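PDB 3CYM: HRDC domain-containing protein from Bifidobacterium adolescentis ATCC 15703, which is of unknown function but resembles ribonuclease D and probably acts as a 3'-5' exonuclease on nucleic acids. Local coordinates for residues A[125-130]-A[384-389]; A[193-198]-A[378-383]. All coordinates share one frame; numbering follows the deposited sequence.

Contact 1. Residues A[125-130]-A[384-389]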
ATOM      1  N   ALA A 125     -16.034  -3.564  -5.320  1.00 18.79           N
ATOM      2  CA  ALA A 125     -15.858  -4.327  -6.568  1.00 18.64           C
ATOM      3  C   ALA A 125     -15.544  -5.806  -6.338  1.00 14.67           C
ATOM      4  O   ALA A 125     -16.068  -6.662  -7.046  1.00 15.98           O
ATOM      5  CB  ALA A 125     -14.789  -3.688  -7.442  1.00 17.56           C
ATOM      6  N   ARG A 126     -14.705  -6.085  -5.341  1.00 15.60           N
ATOM      7  CA  ARG A 126     -14.304  -7.446  -4.953  0.50 14.94           C
ATOM      8  C   ARG A 126     -15.483  -8.251  -4.422  1.00 13.92           C
ATOM      9  O   ARG A 126     -15.711  -9.394  -4.816  1.00 19.37           O
ATOM     10  CB  ARG A 126     -13.253  -7.406  -3.836  0.50 17.32           C
ATOM     11  CG  ARG A 126     -12.060  -6.524  -4.063  0.50 20.00           C
ATOM     12  CD  ARG A 126     -11.034  -7.191  -4.915  0.50 21.34           C
ATOM     13  NE  ARG A 126     -10.208  -8.164  -4.208  0.50 23.45           N
ATOM     14  CZ  ARG A 126     -10.301  -9.483  -4.357  0.50 24.70           C
ATOM     15  NH1 ARG A 126      -9.498 -10.283  -3.669  0.50 26.71           N
ATOM     16  NH2 ARG A 126     -11.196 -10.006  -5.180  0.50 16.43           N
ATOM     17  N   LEU A 127     -16.230  -7.645  -3.494  1.00 12.21           N
ATOM     18  CA  LEU A 127     -17.454  -8.267  -2.946  1.00 17.65           C
ATOM     19  C   LEU A 127     -18.455  -8.604  -4.051  1.00 17.58           C
ATOM     20  O   LEU A 127     -19.075  -9.664  -4.023  1.00 18.60           O
ATOM     21  CB  LEU A 127     -18.116  -7.368  -1.903  1.00 19.98           C
ATOM     22  CG  LEU A 127     -17.496  -7.285  -0.502  1.00 15.84           C
ATOM     23  CD1 LEU A 127     -17.999  -6.027   0.156  1.00 13.25           C
ATOM     24  CD2 LEU A 127     -17.843  -8.494   0.347  1.00 22.56           C
ATOM     25  N   LEU A 128     -18.573  -7.701  -5.024  1.00 20.29           N
ATOM     26  CA  LEU A 128     -19.397  -7.876  -6.225  1.00 23.57           C
ATOM     27  C   LEU A 128     -18.875  -8.957  -7.170  1.00 24.41           C
ATOM     28  O   LEU A 128     -19.574  -9.372  -8.095  1.00 29.95           O
ATOM     29  CB  LEU A 128     -19.480  -6.548  -6.984  1.00 20.62           C
ATOM     30  CG  LEU A 128     -20.753  -5.698  -6.927  1.00 25.11           C
ATOM     31  CD1 LEU A 128     -21.634  -6.065  -5.743  1.00 21.22           C
ATOM     32  CD2 LEU A 128     -20.390  -4.217  -6.897  1.00 18.01           C
ATOM     33  N   GLY A 129     -17.636  -9.379  -6.962  1.00 23.38           N
ATOM     34  CA  GLY A 129     -17.070 -10.472  -7.726  1.00 27.32           C
ATOM     35  C   GLY A 129     -16.216 -10.035  -8.893  1.00 27.66           C
ATOM     36  O   GLY A 129     -15.834 -10.870  -9.709  1.00 32.59           O
ATOM     37  N   LEU A 130     -15.908  -8.739  -8.981  1.00 31.36           N
ATOM     38  CA  LEU A 130     -15.035  -8.237 -10.053  1.00 30.73           C
ATOM     39  C   LEU A 130     -13.602  -8.719  -9.910  1.00 32.83           C
ATOM     40  O   LEU A 130     -12.857  -8.322  -9.006  1.00 31.00           O
ATOM     41  CB  LEU A 130     -15.071  -6.715 -10.214  1.00 28.74           C
ATOM     42  CG  LEU A 130     -16.291  -6.012 -10.808  1.00 26.79           C
ATOM     43  CD1 LEU A 130     -15.795  -4.780 -11.543  1.00 23.81           C
ATOM     44  CD2 LEU A 130     -17.091  -6.897 -11.747  1.00 30.15           C
ATOM     45  N   VAL A 384     -13.146 -16.210  -2.899  1.00 25.40           N
ATOM     46  CA  VAL A 384     -12.886 -16.994  -1.681  1.00 22.71           C
ATOM     47  C   VAL A 384     -12.000 -16.254  -0.658  1.00 20.08           C
ATOM     48  O   VAL A 384     -12.211 -16.363   0.549  1.00 15.94           O
ATOM     49  CB  VAL A 384     -12.385 -18.434  -2.034  1.00 22.25           C
ATOM     50  CG1 VAL A 384     -11.081 -18.401  -2.812  1.00 23.44           C
ATOM     51  CG2 VAL A 384     -12.255 -19.301  -0.787  1.00 27.26           C
ATOM     52  N   GLU A 385     -11.059 -15.454  -1.161  1.00 19.88           N
ATOM     53  CA  GLU A 385     -10.179 -14.679  -0.290  0.50 19.13           C
ATOM     54  C   GLU A 385     -10.900 -13.504   0.360  1.00 20.11           C
ATOM     55  O   GLU A 385     -10.466 -13.033   1.403  1.00 16.20           O
ATOM     56  CB  GLU A 385      -8.898 -14.229  -1.013  0.50 19.53           C
ATOM     57  CG  GLU A 385      -9.020 -13.027  -1.957  0.50 15.46           C
ATOM     58  CD  GLU A 385      -7.683 -12.662  -2.615  0.50 18.48           C
ATOM     59  OE1 GLU A 385      -6.661 -13.303  -2.301  0.50 12.35           O
ATOM     60  OE2 GLU A 385      -7.655 -11.732  -3.451  0.50 15.50           O
ATOM     61  N   ILE A 386     -12.005 -13.065  -0.247  1.00 18.84           N
ATOM     62  CA  ILE A 386     -12.835 -11.959   0.269  1.00 19.66           C
ATOM     63  C   ILE A 386     -13.849 -12.453   1.324  1.00 23.40           C
ATOM     64  O   ILE A 386     -14.096 -11.764   2.323  1.00 22.87           O
ATOM     65  CB  ILE A 386     -13.509 -11.180  -0.914  1.00 19.64           C
ATOM     66  CG1 ILE A 386     -12.450 -10.406  -1.707  1.00 17.74           C
ATOM     67  CG2 ILE A 386     -14.613 -10.214  -0.454  1.00 15.34           C
ATOM     68  CD1 ILE A 386     -11.778  -9.228  -0.943  1.00 12.26           C
ATOM     69  N   VAL A 387     -14.404 -13.650   1.102  1.00 21.47           N
ATOM     70  CA  VAL A 387     -15.313 -14.328   2.050  1.00 22.42           C
ATOM     71  C   VAL A 387     -14.731 -14.358   3.473  1.00 23.32           C
ATOM     72  O   VAL A 387     -15.416 -14.026   4.444  1.00 21.65           O
ATOM     73  CB  VAL A 387     -15.654 -15.777   1.570  1.00 21.39           C
ATOM     74  CG1 VAL A 387     -16.452 -16.527   2.609  1.00 25.42           C
ATOM     75  CG2 VAL A 387     -16.436 -15.743   0.277  1.00 21.04           C
ATOM     76  N   ILE A 388     -13.460 -14.751   3.571  1.00 22.86           N
ATOM     77  CA  ILE A 388     -12.661 -14.650   4.791  1.00 24.73           C
ATOM     78  C   ILE A 388     -11.190 -14.730   4.391  1.00 28.84           C
ATOM     79  O   ILE A 388     -10.859 -15.393   3.401  1.00 31.38           O
ATOM     80  CB  ILE A 388     -13.037 -15.740   5.849  1.00 26.66           C
ATOM     81  CG1 ILE A 388     -12.316 -15.486   7.185  1.00 22.73           C
ATOM     82  CG2 ILE A 388     -12.829 -17.158   5.297  1.00 27.49           C
ATOM     83  CD1 ILE A 388     -13.022 -16.043   8.375  1.00 20.08           C
ATOM     84  N   LYS A 389     -10.326 -14.033   5.137  1.00 27.92           N
ATOM     85  CA  LYS A 389      -8.880 -14.044   4.890  1.00 26.08           C
ATOM     86  C   LYS A 389      -8.300 -15.439   5.059  1.00 22.33           C
ATOM     87  O   LYS A 389      -8.402 -16.021   6.139  1.00 19.52           O
ATOM     88  CB  LYS A 389      -8.143 -13.062   5.802  1.00 17.36           C
ATOM     89  CG  LYS A 389      -6.681 -12.864   5.414  1.00 25.64           C
ATOM     90  CD  LYS A 389      -6.007 -11.816   6.274  1.00 27.09           C
ATOM     91  CE  LYS A 389      -4.510 -11.797   6.044  1.00 33.78           C
ATOM     92  NZ  LYS A 389      -3.830 -11.010   7.120  1.00 36.91           N
TER
HETATM   93  O   HOH W   1      -9.173 -12.432  -5.693  1.00 44.52           O
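Arg126 and Ile386 share the widest touching surface between the end of helix 121-127 and the short helix 384-387. Ile386 lays its CG1 branch over one face of the guanidinium, CG1 standing 3.5 Å from Arg126 CZ and almost above the centre of the group, while its CD1 reaches back to the aliphatic root at Arg126 CB (3.7 Å). The arginine chain bends at both chi2 (-81°) and chi3 (-79°), folding the guanidinium over the isoleucine. The other branch, Ile386 CG2, makes an apolar contact with Leu127 CD2 at 3.7 Å, the two side chains crossing at about a right angle.

The charged part lies at the guanidinium's edge. Glu385 OE2 forms a salt bridge there to Arg126 NH1, the carboxylate plane turned 66° from that of the guanidinium. Both side chains were modelled in two conformers, so the very short NH1-OE2 separation is doubtful. In the modelled conformers, water 1 donates to Glu385 OE2 (2.8 Å) and accepts a weak bond from Arg126 NH2.

Phe133 adds a cation-pi contact to Arg126. With Glu385 exposed and both charged groups in two conformers, the ionic part is probably adjustable, and the Ile386 packing the steadier part of the join.

Contact 2. Residues A[193-198]-A[378-383]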
ATOM      1  N   MET A 193     -24.813  -5.163   0.717  1.00 24.33           N
ATOM      2  CA  MET A 193     -24.617  -3.785   1.192  1.00 20.26           C
ATOM      3  C   MET A 193     -24.139  -3.703   2.647  1.00 24.86           C
ATOM      4  O   MET A 193     -23.272  -2.887   2.956  1.00 22.69           O
ATOM      5  CB  MET A 193     -25.863  -2.915   0.940  1.00 18.17           C
ATOM      6  CG  MET A 193     -25.671  -1.379   1.023  1.00 18.69           C
ATOM      7  SD  MET A 193     -24.456  -0.524  -0.057  1.00 14.88           S
ATOM      8  CE  MET A 193     -23.167  -0.167   1.122  1.00 14.28           C
ATOM      9  N   GLU A 194     -24.659  -4.556   3.531  1.00 24.84           N
ATOM     10  CA  GLU A 194     -24.173  -4.541   4.917  1.00 27.31           C
ATOM     11  C   GLU A 194     -22.795  -5.197   5.076  1.00 27.09           C
ATOM     12  O   GLU A 194     -22.039  -4.847   5.986  1.00 28.74           O
ATOM     13  CB  GLU A 194     -25.193  -5.072   5.945  1.00 31.91           C
ATOM     14  CG  GLU A 194     -25.988  -6.310   5.558  1.00 40.10           C
ATOM     15  CD  GLU A 194     -27.278  -5.983   4.820  1.00 42.08           C
ATOM     16  OE1 GLU A 194     -27.605  -6.694   3.843  1.00 38.49           O
ATOM     17  OE2 GLU A 194     -27.964  -5.019   5.217  1.00 45.00           O
ATOM     18  N   TRP A 195     -22.471  -6.124   4.176  1.00 23.85           N
ATOM     19  CA  TRP A 195     -21.136  -6.715   4.106  1.00 21.74           C
ATOM     20  C   TRP A 195     -20.170  -5.609   3.730  1.00 18.21           C
ATOM     21  O   TRP A 195     -19.146  -5.434   4.387  1.00 19.36           O
ATOM     22  CB  TRP A 195     -21.060  -7.776   3.012  1.00 19.37           C
ATOM     23  CG  TRP A 195     -21.818  -9.046   3.218  1.00 16.86           C
ATOM     24  CD1 TRP A 195     -22.750  -9.324   4.176  1.00 15.06           C
ATOM     25  CD2 TRP A 195     -21.724 -10.211   2.396  1.00 14.04           C
ATOM     26  NE1 TRP A 195     -23.231 -10.596   4.008  1.00 15.16           N
ATOM     27  CE2 TRP A 195     -22.615 -11.166   2.923  1.00 13.73           C
ATOM     28  CE3 TRP A 195     -20.964 -10.540   1.261  1.00  8.07           C
ATOM     29  CZ2 TRP A 195     -22.771 -12.437   2.357  1.00 17.04           C
ATOM     30  CZ3 TRP A 195     -21.109 -11.806   0.705  1.00 16.28           C
ATOM     31  CH2 TRP A 195     -22.010 -12.735   1.250  1.00 17.89           C
ATOM     32  N   ALA A 196     -20.524  -4.871   2.672  1.00 19.34           N
ATOM     33  CA  ALA A 196     -19.778  -3.698   2.209  1.00 18.78           C
ATOM     34  C   ALA A 196     -19.527  -2.701   3.337  1.00 19.99           C
ATOM     35  O   ALA A 196     -18.369  -2.389   3.637  1.00 14.97           O
ATOM     36  CB  ALA A 196     -20.488  -3.035   1.046  1.00 16.49           C
ATOM     37  N   GLN A 197     -20.604  -2.249   3.983  1.00 15.69           N
ATOM     38  CA  GLN A 197     -20.499  -1.312   5.101  1.00 15.91           C
ATOM     39  C   GLN A 197     -19.531  -1.758   6.213  1.00 19.28           C
ATOM     40  O   GLN A 197     -18.695  -0.960   6.653  1.00 20.05           O
ATOM     41  CB  GLN A 197     -21.890  -0.984   5.666  1.00 21.49           C
ATOM     42  CG  GLN A 197     -21.940   0.258   6.560  1.00 20.26           C
ATOM     43  CD  GLN A 197     -21.160   1.434   5.977  1.00 28.69           C
ATOM     44  OE1 GLN A 197     -21.403   1.864   4.846  1.00 30.92           O
ATOM     45  NE2 GLN A 197     -20.221   1.957   6.752  1.00 27.66           N
ATOM     46  N   GLU A 198     -19.619  -3.028   6.627  1.00 19.83           N
ATOM     47  CA  GLU A 198     -18.698  -3.616   7.627  1.00 16.93           C
ATOM     48  C   GLU A 198     -17.238  -3.625   7.166  1.00 20.85           C
ATOM     49  O   GLU A 198     -16.313  -3.474   7.978  1.00 17.69           O
ATOM     50  CB  GLU A 198     -19.106  -5.053   7.967  1.00 20.45           C
ATOM     51  CG  GLU A 198     -20.309  -5.195   8.882  1.00 17.37           C
ATOM     52  CD  GLU A 198     -20.485  -6.613   9.417  1.00 22.59           C
ATOM     53  OE1 GLU A 198     -21.645  -7.047   9.580  1.00 23.01           O
ATOM     54  OE2 GLU A 198     -19.471  -7.294   9.680  1.00 19.68           O
ATOM     55  N   GLU A 378     -18.651 -19.807  -3.963  1.00 25.30           N
ATOM     56  CA  GLU A 378     -19.499 -20.116  -5.118  1.00 27.30           C
ATOM     57  C   GLU A 378     -20.957 -19.726  -4.930  1.00 23.29           C
ATOM     58  O   GLU A 378     -21.506 -18.989  -5.740  1.00 23.61           O
ATOM     59  CB  GLU A 378     -19.452 -21.613  -5.420  1.00 33.03           C
ATOM     60  CG  GLU A 378     -18.577 -22.004  -6.576  1.00 42.61           C
ATOM     61  CD  GLU A 378     -19.004 -23.330  -7.178  1.00 58.70           C
ATOM     62  OE1 GLU A 378     -19.095 -23.411  -8.421  1.00 64.40           O
ATOM     63  OE2 GLU A 378     -19.264 -24.288  -6.409  1.00 63.66           O
ATOM     64  N   ASP A 379     -21.573 -20.219  -3.853  1.00 23.97           N
ATOM     65  CA  ASP A 379     -23.000 -20.016  -3.594  1.00 23.70           C
ATOM     66  C   ASP A 379     -23.398 -18.556  -3.378  1.00 23.38           C
ATOM     67  O   ASP A 379     -24.553 -18.190  -3.591  1.00 26.77           O
ATOM     68  CB  ASP A 379     -23.455 -20.854  -2.400  1.00 27.97           C
ATOM     69  CG  ASP A 379     -23.255 -22.353  -2.614  1.00 31.52           C
ATOM     70  OD1 ASP A 379     -23.244 -23.094  -1.607  1.00 28.82           O
ATOM     71  OD2 ASP A 379     -23.096 -22.793  -3.776  1.00 34.27           O
ATOM     72  N   THR A 380     -22.441 -17.732  -2.957  1.00 22.76           N
ATOM     73  CA  THR A 380     -22.667 -16.293  -2.794  1.00 21.50           C
ATOM     74  C   THR A 380     -22.006 -15.446  -3.892  1.00 24.65           C
ATOM     75  O   THR A 380     -22.204 -14.233  -3.924  1.00 21.04           O
ATOM     76  CB  THR A 380     -22.187 -15.784  -1.411  1.00 23.56           C
ATOM     77  OG1 THR A 380     -20.756 -15.833  -1.352  1.00 21.00           O
ATOM     78  CG2 THR A 380     -22.788 -16.626  -0.269  1.00 12.60           C
ATOM     79  N   ARG A 381     -21.242 -16.090  -4.781  1.00 22.79           N
ATOM     80  CA  ARG A 381     -20.495 -15.416  -5.859  1.00 25.35           C
ATOM     81  C   ARG A 381     -19.592 -14.281  -5.341  1.00 23.39           C
ATOM     82  O   ARG A 381     -19.644 -13.141  -5.808  1.00 20.73           O
ATOM     83  CB  ARG A 381     -21.427 -14.980  -6.998  1.00 30.56           C
ATOM     84  CG  ARG A 381     -21.426 -15.944  -8.173  1.00 40.43           C
ATOM     85  CD  ARG A 381     -22.817 -16.143  -8.749  1.00 49.08           C
ATOM     86  NE  ARG A 381     -23.544 -17.198  -8.040  1.00 59.90           N
ATOM     87  CZ  ARG A 381     -23.494 -18.496  -8.347  1.00 62.84           C
ATOM     88  NH1 ARG A 381     -24.196 -19.374  -7.633  1.00 55.12           N
ATOM     89  NH2 ARG A 381     -22.751 -18.923  -9.363  1.00 60.77           N
ATOM     90  N   THR A 382     -18.777 -14.638  -4.354  1.00 22.71           N
ATOM     91  CA  THR A 382     -17.822 -13.753  -3.714  1.00 22.23           C
ATOM     92  C   THR A 382     -16.477 -14.475  -3.833  1.00 21.90           C
ATOM     93  O   THR A 382     -16.434 -15.683  -3.649  1.00 19.58           O
ATOM     94  CB  THR A 382     -18.192 -13.576  -2.224  1.00 23.43           C
ATOM     95  OG1 THR A 382     -19.602 -13.351  -2.095  1.00 30.39           O
ATOM     96  CG2 THR A 382     -17.445 -12.413  -1.592  1.00 26.05           C
ATOM     97  N   PRO A 383     -15.391 -13.763  -4.213  1.00 22.37           N
ATOM     98  CA  PRO A 383     -14.068 -14.392  -4.224  1.00 21.28           C
ATOM     99  C   PRO A 383     -13.727 -15.011  -2.869  1.00 25.15           C
ATOM    100  O   PRO A 383     -14.015 -14.416  -1.826  1.00 24.69           O
ATOM    101  CB  PRO A 383     -13.125 -13.232  -4.549  1.00 21.76           C
ATOM    102  CG  PRO A 383     -13.963 -12.273  -5.299  1.00 23.84           C
ATOM    103  CD  PRO A 383     -15.327 -12.375  -4.691  1.00 20.36           C
TER
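The six-membered end of the Trp195 indole points its rim at two threonines, Thr380 and Thr382, where the chain turns out of helix 360-380. Trp195 CZ3 comes to 3.5 Å from Thr382 OG1, which lies in the plane of the ring at its edge. Beside it, Trp195 CH2 approaches Thr380 CB less closely, at 4.1 Å. With chi1 at -69°, CG of the tryptophan lies beside its own backbone N, and the ring projects from helix 193-207 far enough to span well-separated backbones: the CA atoms of Trp195 and Thr382 are 11.0 Å apart.

The threonine side is knit together more firmly than it is joined to the indole. Thr382 OG1 donates to Thr380 OG1 over 2.8 Å, and Thr380 OG1 is itself bonded to the carbonyl O of Ile376 one turn earlier. Arg381, with positive phi, ends the helix in a Schellman motif, and Pro383 takes the N-cap position of the next helix.

Away from this small patch the contact is loose. Only 99 Å² is buried in total, no hydrogen bond links the segments directly, and Trp195 and Thr380 both stay partly exposed, whereas Thr382 is buried.

Neighbouring parts fill in round the indole: Trp419 stacks on it, Leu423 of helix 418-433 touches it, and so does Leu127 of helix 121-127. Lys192, just ahead of helix 193-207, bonds to the carbonyl O of Thr380, while helix 176-190 packs against Met193 and Ala196.

Contacts 1 and 2 are neighbouring patches of one junction, their centres about 7 Å apart, and contact 2 is nested along the chain within the loop closed by contact 1. Leu127 joins them: its CD2 lies 3.8 Å from Trp195 CE3, and its CD1 packs 3.6 Å from Ala196 CA. On the C-terminal side, Val387 CG2 meets Thr382 CB at 3.7 Å. Lys192 spans the two as well, bonding to the carbonyl O of both Leu127 and Thr380. Neither contact includes the sodium-binding residues Asp44, Glu46 and Asp172; a glycerol, probably from crystallisation, bonds to Ile386 O beside contact 1.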